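Local coordinates for cyclic nucleotide-binding protein (Ruegeria pomeroyi, PDB 3FX3), which probably acts as a DNA-binding transcription regulator of the Crp type, joining a cyclic nucleotide-binding domain to a helix-turn-helix domain, at residues 200-208 against 219-227; 11-19 against 81-89. All coordinates share one frame; numbering follows the deposited sequence. Where two conformers were deposited one is given.

Interaction 1 of 2, residues 200-208 against 219-227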
loop_
_atom_site.group_PDB
_atom_site.type_symbol
_atom_site.label_atom_id
_atom_site.label_comp_id
_atom_site.label_asym_id
_atom_site.label_seq_id
_atom_site.Cartn_x
_atom_site.Cartn_y
_atom_site.Cartn_z
ATOM N N SER B 200 14.586 -0.942 24.576
ATOM C CA SER B 200 14.922 -0.475 25.914
ATOM C C SER B 200 13.817 0.451 26.432
ATOM O O SER B 200 13.267 0.236 27.514
ATOM C CB SER B 200 16.254 0.245 25.909
ATOM O OG SER B 200 16.598 0.586 27.228
ATOM N N ARG B 201 13.480 1.463 25.645
ATOM C CA ARG B 201 12.368 2.336 25.975
ATOM C C ARG B 201 11.075 1.575 26.291
ATOM O O ARG B 201 10.359 1.940 27.218
ATOM C CB ARG B 201 12.105 3.301 24.827
ATOM C CG ARG B 201 13.131 4.406 24.738
ATOM C CD ARG B 201 12.928 5.239 23.474
ATOM N NE ARG B 201 13.054 6.672 23.732
ATOM C CZ ARG B 201 14.186 7.285 24.080
ATOM N NH1 ARG B 201 14.183 8.593 24.293
ATOM N NH2 ARG B 201 15.327 6.599 24.222
ATOM N N LEU B 202 10.785 0.518 25.533
ATOM C CA LEU B 202 9.494 -0.175 25.643
ATOM C C LEU B 202 9.386 -1.026 26.903
ATOM O O LEU B 202 8.292 -1.492 27.246
ATOM C CB LEU B 202 9.187 -1.012 24.386
ATOM C CG LEU B 202 8.933 -0.238 23.080
ATOM C CD1 LEU B 202 8.690 -1.188 21.908
ATOM C CD2 LEU B 202 7.774 0.745 23.210
ATOM N N LYS B 203 10.507 -1.220 27.593
ATOM C CA LYS B 203 10.484 -1.777 28.946
ATOM C C LYS B 203 9.459 -0.996 29.777
ATOM O O LYS B 203 8.600 -1.587 30.430
ATOM C CB LYS B 203 11.869 -1.721 29.612
ATOM C CG LYS B 203 12.945 -2.607 28.942
ATOM C CD LYS B 203 14.302 -2.597 29.719
ATOM C CE LYS B 203 15.442 -3.272 28.913
ATOM N NZ LYS B 203 16.776 -3.338 29.631
ATOM N N ALA B 204 9.526 0.330 29.709
ATOM C CA ALA B 204 8.586 1.188 30.441
ATOM C C ALA B 204 7.106 0.981 30.027
ATOM O O ALA B 204 6.219 1.306 30.804
ATOM C CB ALA B 204 8.987 2.656 30.294
ATOM N N ALA B 205 6.850 0.443 28.824
ATOM C CA ALA B 205 5.480 0.147 28.334
ATOM C C ALA B 205 5.054 -1.325 28.508
ATOM O O ALA B 205 4.046 -1.757 27.941
ATOM C CB ALA B 205 5.343 0.562 26.859
ATOM N N GLY B 206 5.832 -2.088 29.274
ATOM C CA GLY B 206 5.504 -3.480 29.613
ATOM C C GLY B 206 6.084 -4.572 28.718
ATOM O O GLY B 206 5.639 -5.727 28.790
ATOM N N VAL B 207 7.070 -4.219 27.884
ATOM C CA VAL B 207 7.668 -5.161 26.920
ATOM C C VAL B 207 9.065 -5.653 27.345
ATOM O O VAL B 207 9.965 -4.858 27.620
ATOM C CB VAL B 207 7.781 -4.548 25.515
ATOM C CG1 VAL B 207 8.246 -5.633 24.482
ATOM C CG2 VAL B 207 6.460 -3.939 25.075
ATOM N N THR B 208 9.231 -6.971 27.386
ATOM C CA THR B 208 10.530 -7.594 27.648
ATOM C C THR B 208 10.876 -8.430 26.428
ATOM O O THR B 208 10.091 -9.291 26.022
ATOM C CB THR B 208 10.473 -8.500 28.872
ATOM O OG1 THR B 208 9.880 -7.774 29.960
ATOM C CG2 THR B 208 11.888 -8.996 29.274
ATOM N N ILE B 219 -1.466 -5.274 26.445
ATOM C CA ILE B 219 -1.710 -4.754 25.106
ATOM C C ILE B 219 -2.231 -3.323 25.134
ATOM O O ILE B 219 -1.825 -2.503 24.320
ATOM C CB ILE B 219 -2.737 -5.622 24.317
ATOM C CG1 ILE B 219 -2.195 -7.042 24.084
ATOM C CG2 ILE B 219 -3.108 -4.962 22.960
ATOM C CD1 ILE B 219 -3.035 -7.858 23.094
ATOM N N ALA B 220 -3.133 -3.033 26.066
ATOM C CA ALA B 220 -3.720 -1.709 26.158
ATOM C C ALA B 220 -2.635 -0.688 26.524
ATOM O O ALA B 220 -2.502 0.353 25.878
ATOM C CB ALA B 220 -4.870 -1.706 27.184
ATOM N N LEU B 221 -1.840 -1.004 27.540
ATOM C CA LEU B 221 -0.701 -0.167 27.908
ATOM C C LEU B 221 0.245 0.085 26.716
ATOM O O LEU B 221 0.726 1.203 26.521
ATOM C CB LEU B 221 0.059 -0.817 29.053
ATOM C CG LEU B 221 1.166 -0.002 29.727
ATOM C CD1 LEU B 221 0.583 1.036 30.693
ATOM C CD2 LEU B 221 2.110 -0.941 30.469
ATOM N N LEU B 222 0.493 -0.942 25.905
ATOM C CA LEU B 222 1.413 -0.785 24.775
ATOM C C LEU B 222 0.793 0.103 23.707
ATOM O O LEU B 222 1.449 1.013 23.190
ATOM C CB LEU B 222 1.842 -2.142 24.196
ATOM C CG LEU B 222 2.915 -2.104 23.090
ATOM C CD1 LEU B 222 4.131 -1.280 23.498
ATOM C CD2 LEU B 222 3.346 -3.519 22.706
ATOM N N ARG B 223 -0.477 -0.148 23.391
ATOM C CA ARG B 223 -1.234 0.725 22.475
ATOM C C ARG B 223 -1.274 2.187 22.933
ATOM O O ARG B 223 -1.271 3.097 22.112
ATOM C CB ARG B 223 -2.664 0.221 22.282
ATOM C CG ARG B 223 -3.408 0.950 21.161
ATOM C CD ARG B 223 -4.672 0.216 20.712
ATOM N NE ARG B 223 -4.445 -1.215 20.479
ATOM C CZ ARG B 223 -3.857 -1.754 19.398
ATOM N NH1 ARG B 223 -3.408 -0.990 18.390
ATOM N NH2 ARG B 223 -3.719 -3.090 19.321
ATOM N N ASP B 224 -1.311 2.411 24.241
ATOM C CA ASP B 224 -1.274 3.771 24.744
ATOM C C ASP B 224 0.049 4.419 24.387
ATOM O O ASP B 224 0.073 5.547 23.885
ATOM C CB ASP B 224 -1.482 3.836 26.255
ATOM C CG ASP B 224 -1.857 5.224 26.711
ATOM O OD1 ASP B 224 -2.905 5.726 26.238
ATOM O OD2 ASP B 224 -1.102 5.820 27.500
ATOM N N TYR B 225 1.139 3.698 24.644
ATOM C CA TYR B 225 2.465 4.156 24.258
ATOM C C TYR B 225 2.487 4.519 22.779
ATOM O O TYR B 225 2.929 5.601 22.407
ATOM C CB TYR B 225 3.534 3.084 24.540
ATOM C CG TYR B 225 4.937 3.626 24.394
ATOM C CD1 TYR B 225 5.566 3.684 23.158
ATOM C CD2 TYR B 225 5.605 4.135 25.481
ATOM C CE1 TYR B 225 6.844 4.213 23.020
ATOM C CE2 TYR B 225 6.885 4.656 25.363
ATOM C CZ TYR B 225 7.500 4.696 24.133
ATOM O OH TYR B 225 8.767 5.224 24.049
ATOM N N ALA B 226 2.001 3.609 21.940
ATOM C CA ALA B 226 2.034 3.797 20.487
ATOM C C ALA B 226 1.252 5.034 20.038
ATOM O O ALA B 226 1.724 5.799 19.190
ATOM C CB ALA B 226 1.489 2.557 19.774
ATOM N N GLU B 227 0.056 5.203 20.611
ATOM C CA GLU B 227 -0.862 6.293 20.241
ATOM C C GLU B 227 -0.575 7.620 20.908
ATOM O O GLU B 227 -1.050 8.644 20.419
ATOM C CB GLU B 227 -2.309 5.908 20.543
ATOM C CG GLU B 227 -2.889 4.958 19.521
ATOM C CD GLU B 227 -4.176 4.301 19.977
ATOM O OE1 GLU B 227 -4.752 4.719 21.016
ATOM O OE2 GLU B 227 -4.608 3.351 19.282
#
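The carbonyl oxygen of Leu202 is held by two backbone donors, Ala205 N at 2.9 Å and Val207 N at 3.1 Å, which come to it from opposite faces of the carbonyl plane. With Gly206 N bonded to Lys203 O, this is a Schellman motif: it ends helix 192-203, which by its position in the helix-turn-helix is probably the recognition helix, and Gly206, at positive phi, leads into strand 207-209. The last helical turn and the reversal after it bring Leu202, Ala205 and Val207 against helix 219-227. Leu202 reaches over one face of the Tyr225 ring in a CH-pi contact, its CD2 3.9 Å from the ring centroid and 25° off the normal. That methyl is offset toward the rim, nearest CE1. Ala205 CB meets the same ring obliquely, 3.8 Å from CD2 of Tyr225. Tyr225 CG stands opposite the backbone N (chi1 -169°), which carries the ring out of its helix and over to Leu202. Leu222 CD1 touches both Ala205 CB, at 4.0 Å, and Val207 CG2. Leu221 CD2 comes to 3.3 Å from Ala205 O. Helix 154-165 backs Leu202, Leu222 and Tyr225, while Trp234 meets the Tyr225 ring edge-to-face. The two segments meet through methyls, a ring and backbone atoms, so the fit of apolar surfaces, rather than polar pairing, probably fixes how the helix end sits on helix 219-227.

Interaction 2 of 2, residues 11-19 against 81-89; sequences AIARNSLLI and TRGESFGEA
The beta roll of the cyclic nucleotide-binding domain meets the N-terminal helices here: the bend between helices 7-13 and 17-20 lies on strand 84-86 and the type II turn before it. The bond that crosses is Leu18 N to Ser85 OG, 3.0 Å with an N-H...O angle of 157°. Ser85 OG in turn donates to Glu88 OE2, and Glu88 OE1 is hydrogen-bonded to His140 NE2 of the second subunit, so this chain of bonds runs from the N-terminal helices to the neighbouring chain. Ser16 is the N-cap of helix 17-20. Its OG, at chi1 71°, sits between backbone N and carbonyl carbon, where it donates to Ala13 O at 2.8 Å and accepts from Ile19 N at 3.2 Å. With an alanine here, Ile19 N would probably lose its capping acceptor and Ala13 O one of its two donors. Ser16 CB packs on Ser85 CB, and its CA approaches Gly83 O. Farther along, Ile12 CD1 lies 3.5 Å from Arg82 NH2, the guanidinium being salt-bridged through NH1 to Asp167. A water accepts from both Leu17 N, at 2.9 Å, and Ser85 N, at 3.1 Å.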
loop_
_atom_site.group_PDB
_atom_site.type_symbol
_atom_site.label_atom_id
_atom_site.label_comp_id
_atom_site.label_asym_id
_atom_site.label_seq_id
_atom_site.Cartn_x
_atom_site.Cartn_y
_atom_site.Cartn_z
ATOM N N ALA B 11 -7.885 -20.049 9.872
ATOM C CA ALA B 11 -8.220 -18.709 10.437
ATOM C C ALA B 11 -6.989 -17.805 10.381
ATOM O O ALA B 11 -7.083 -16.658 9.965
ATOM C CB ALA B 11 -8.771 -18.813 11.889
ATOM N N ILE B 12 -5.827 -18.333 10.758
ATOM C CA ILE B 12 -4.566 -17.579 10.593
ATOM C C ILE B 12 -4.321 -17.186 9.117
ATOM O O ILE B 12 -4.022 -16.014 8.824
ATOM C CB ILE B 12 -3.372 -18.344 11.170
ATOM C CG1 ILE B 12 -3.486 -18.410 12.694
ATOM C CG2 ILE B 12 -2.026 -17.681 10.790
ATOM C CD1 ILE B 12 -2.515 -19.414 13.342
ATOM N N ALA B 13 -4.503 -18.130 8.193
ATOM C CA ALA B 13 -4.299 -17.848 6.769
ATOM C C ALA B 13 -5.225 -16.747 6.222
ATOM O O ALA B 13 -4.853 -16.027 5.289
ATOM C CB ALA B 13 -4.436 -19.129 5.925
ATOM N N ARG B 14 -6.424 -16.624 6.799
ATOM C CA ARG B 14 -7.393 -15.597 6.366
ATOM C C ARG B 14 -6.936 -14.151 6.601
ATOM O O ARG B 14 -7.454 -13.236 6.000
ATOM C CB ARG B 14 -8.750 -15.856 7.006
ATOM C CG ARG B 14 -9.497 -17.054 6.393
ATOM C CD ARG B 14 -10.676 -17.473 7.258
ATOM N NE ARG B 14 -11.475 -18.519 6.624
ATOM C CZ ARG B 14 -12.395 -18.304 5.676
ATOM N NH1 ARG B 14 -12.663 -17.079 5.231
ATOM N NH2 ARG B 14 -13.068 -19.324 5.167
ATOM N N ASN B 15 -5.942 -13.959 7.451
ATOM C CA ASN B 15 -5.348 -12.646 7.642
ATOM C C ASN B 15 -4.353 -12.247 6.546
ATOM O O ASN B 15 -3.920 -11.101 6.502
ATOM C CB ASN B 15 -4.638 -12.610 9.004
ATOM C CG ASN B 15 -5.597 -12.779 10.166
ATOM O OD1 ASN B 15 -6.757 -12.348 10.110
ATOM N ND2 ASN B 15 -5.122 -13.418 11.222
ATOM N N SER B 16 -3.978 -13.183 5.675
ATOM C CA SER B 16 -2.978 -12.895 4.648
ATOM C C SER B 16 -3.532 -12.045 3.495
ATOM O O SER B 16 -4.713 -12.083 3.178
ATOM C CB SER B 16 -2.406 -14.183 4.069
ATOM O OG SER B 16 -3.353 -14.858 3.248
ATOM N N LEU B 17 -2.648 -11.293 2.879
ATOM C CA LEU B 17 -2.959 -10.544 1.673
ATOM C C LEU B 17 -3.659 -11.385 0.587
ATOM O O LEU B 17 -4.673 -10.960 0.013
ATOM C CB LEU B 17 -1.657 -9.962 1.116
ATOM C CG LEU B 17 -1.791 -9.037 -0.064
ATOM C CD1 LEU B 17 -2.445 -7.746 0.476
ATOM C CD2 LEU B 17 -0.435 -8.766 -0.738
ATOM N N LEU B 18 -3.121 -12.566 0.305
ATOM C CA LEU B 18 -3.726 -13.463 -0.683
ATOM C C LEU B 18 -5.197 -13.741 -0.363
ATOM O O LEU B 18 -6.082 -13.545 -1.198
ATOM C CB LEU B 18 -2.987 -14.786 -0.730
ATOM C CG LEU B 18 -3.543 -15.846 -1.676
ATOM C CD1 LEU B 18 -3.439 -15.418 -3.152
ATOM C CD2 LEU B 18 -2.792 -17.149 -1.436
ATOM N N ILE B 19 -5.438 -14.211 0.854
ATOM C CA ILE B 19 -6.756 -14.708 1.198
ATOM C C ILE B 19 -7.754 -13.549 1.447
ATOM O O ILE B 19 -8.905 -13.616 1.028
ATOM C CB ILE B 19 -6.699 -15.678 2.387
ATOM C CG1 ILE B 19 -5.766 -16.857 2.051
ATOM C CG2 ILE B 19 -8.136 -16.157 2.755
ATOM C CD1 ILE B 19 -6.172 -17.701 0.797
ATOM N N THR B 81 6.081 -13.631 8.584
ATOM C CA THR B 81 5.677 -14.377 9.753
ATOM C C THR B 81 4.175 -14.709 9.700
ATOM O O THR B 81 3.531 -14.531 8.673
ATOM C CB THR B 81 6.072 -13.636 11.072
ATOM O OG1 THR B 81 5.939 -14.538 12.182
ATOM C CG2 THR B 81 5.220 -12.410 11.313
ATOM N N ARG B 82 3.640 -15.235 10.784
ATOM C CA ARG B 82 2.268 -15.788 10.782
ATOM C C ARG B 82 1.235 -14.823 10.263
ATOM O O ARG B 82 1.277 -13.641 10.568
ATOM C CB ARG B 82 1.841 -16.314 12.151
ATOM C CG ARG B 82 1.398 -15.323 13.098
ATOM C CD ARG B 82 1.402 -15.874 14.561
ATOM N NE ARG B 82 0.203 -16.614 14.945
ATOM C CZ ARG B 82 -0.981 -16.056 15.198
ATOM N NH1 ARG B 82 -1.149 -14.742 15.070
ATOM N NH2 ARG B 82 -2.012 -16.814 15.579
ATOM N N GLY B 83 0.359 -15.351 9.416
ATOM C CA GLY B 83 -0.707 -14.594 8.783
ATOM C C GLY B 83 -0.269 -13.808 7.569
ATOM O O GLY B 83 -1.006 -12.967 7.098
ATOM N N GLU B 84 0.926 -14.055 7.046
ATOM C CA GLU B 84 1.400 -13.282 5.895
ATOM C C GLU B 84 1.652 -14.171 4.705
ATOM O O GLU B 84 2.215 -15.280 4.851
ATOM C CB GLU B 84 2.673 -12.499 6.243
ATOM C CG GLU B 84 2.473 -11.542 7.422
ATOM C CD GLU B 84 3.736 -10.747 7.764
ATOM O OE1 GLU B 84 4.878 -11.276 7.722
ATOM O OE2 GLU B 84 3.573 -9.554 8.077
ATOM N N SER B 85 1.244 -13.694 3.528
ATOM C CA SER B 85 1.437 -14.449 2.288
ATOM C C SER B 85 2.573 -13.858 1.493
ATOM O O SER B 85 2.922 -12.701 1.670
ATOM C CB SER B 85 0.175 -14.453 1.406
ATOM O OG SER B 85 -0.232 -13.141 1.067
ATOM N N PHE B 86 3.160 -14.658 0.621
ATOM C CA PHE B 86 4.149 -14.137 -0.307
ATOM C C PHE B 86 4.248 -15.060 -1.526
ATOM O O PHE B 86 3.761 -16.195 -1.490
ATOM C CB PHE B 86 5.512 -13.959 0.402
ATOM C CG PHE B 86 6.125 -15.251 0.914
ATOM C CD1 PHE B 86 5.834 -15.712 2.160
ATOM C CD2 PHE B 86 6.985 -15.992 0.124
ATOM C CE1 PHE B 86 6.372 -16.891 2.635
ATOM C CE2 PHE B 86 7.559 -17.165 0.606
ATOM C CZ PHE B 86 7.231 -17.619 1.869
ATOM N N GLY B 87 4.895 -14.581 -2.595
ATOM C CA GLY B 87 5.034 -15.323 -3.829
ATOM C C GLY B 87 3.880 -15.241 -4.814
ATOM O O GLY B 87 3.861 -15.990 -5.806
ATOM N N GLU B 88 2.912 -14.353 -4.545
ATOM C CA GLU B 88 1.723 -14.224 -5.391
ATOM C C GLU B 88 2.115 -13.852 -6.814
ATOM O O GLU B 88 1.728 -14.548 -7.760
ATOM C CB GLU B 88 0.714 -13.179 -4.863
ATOM C CG GLU B 88 0.214 -13.371 -3.442
ATOM C CD GLU B 88 1.085 -12.711 -2.374
ATOM O OE1 GLU B 88 2.239 -12.330 -2.659
ATOM O OE2 GLU B 88 0.605 -12.579 -1.228
ATOM N N ALA B 89 2.889 -12.780 -6.967
ATOM C CA ALA B 89 3.218 -12.272 -8.299
ATOM C C ALA B 89 3.945 -13.323 -9.132
ATOM O O ALA B 89 3.612 -13.561 -10.316
ATOM C CB ALA B 89 4.060 -10.961 -8.217
HETATM O O HOH W 1 0.006 -10.930 3.975
#

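Overall arrangement
From the N terminus, interaction 2 comes first: the chain runs from residues 11-19 through helix 24-31 and much of the beta roll before 81-89 returns to them, closing a loop of 61 residues. The chain then finishes the roll, runs along the long helix 125-147 and enters the helix-turn-helix region, where interaction 1 closes a short loop of ten residues, which holds the end of strand 207-209 and the whole of strand 213-216. The two loops follow in series, neither nesting nor crossing, with centres about 27 Å apart. Interaction 2 ties the N-terminal helices to the roll and reaches the second subunit; interaction 1 joins helix 192-203 to the last helix, 219-227.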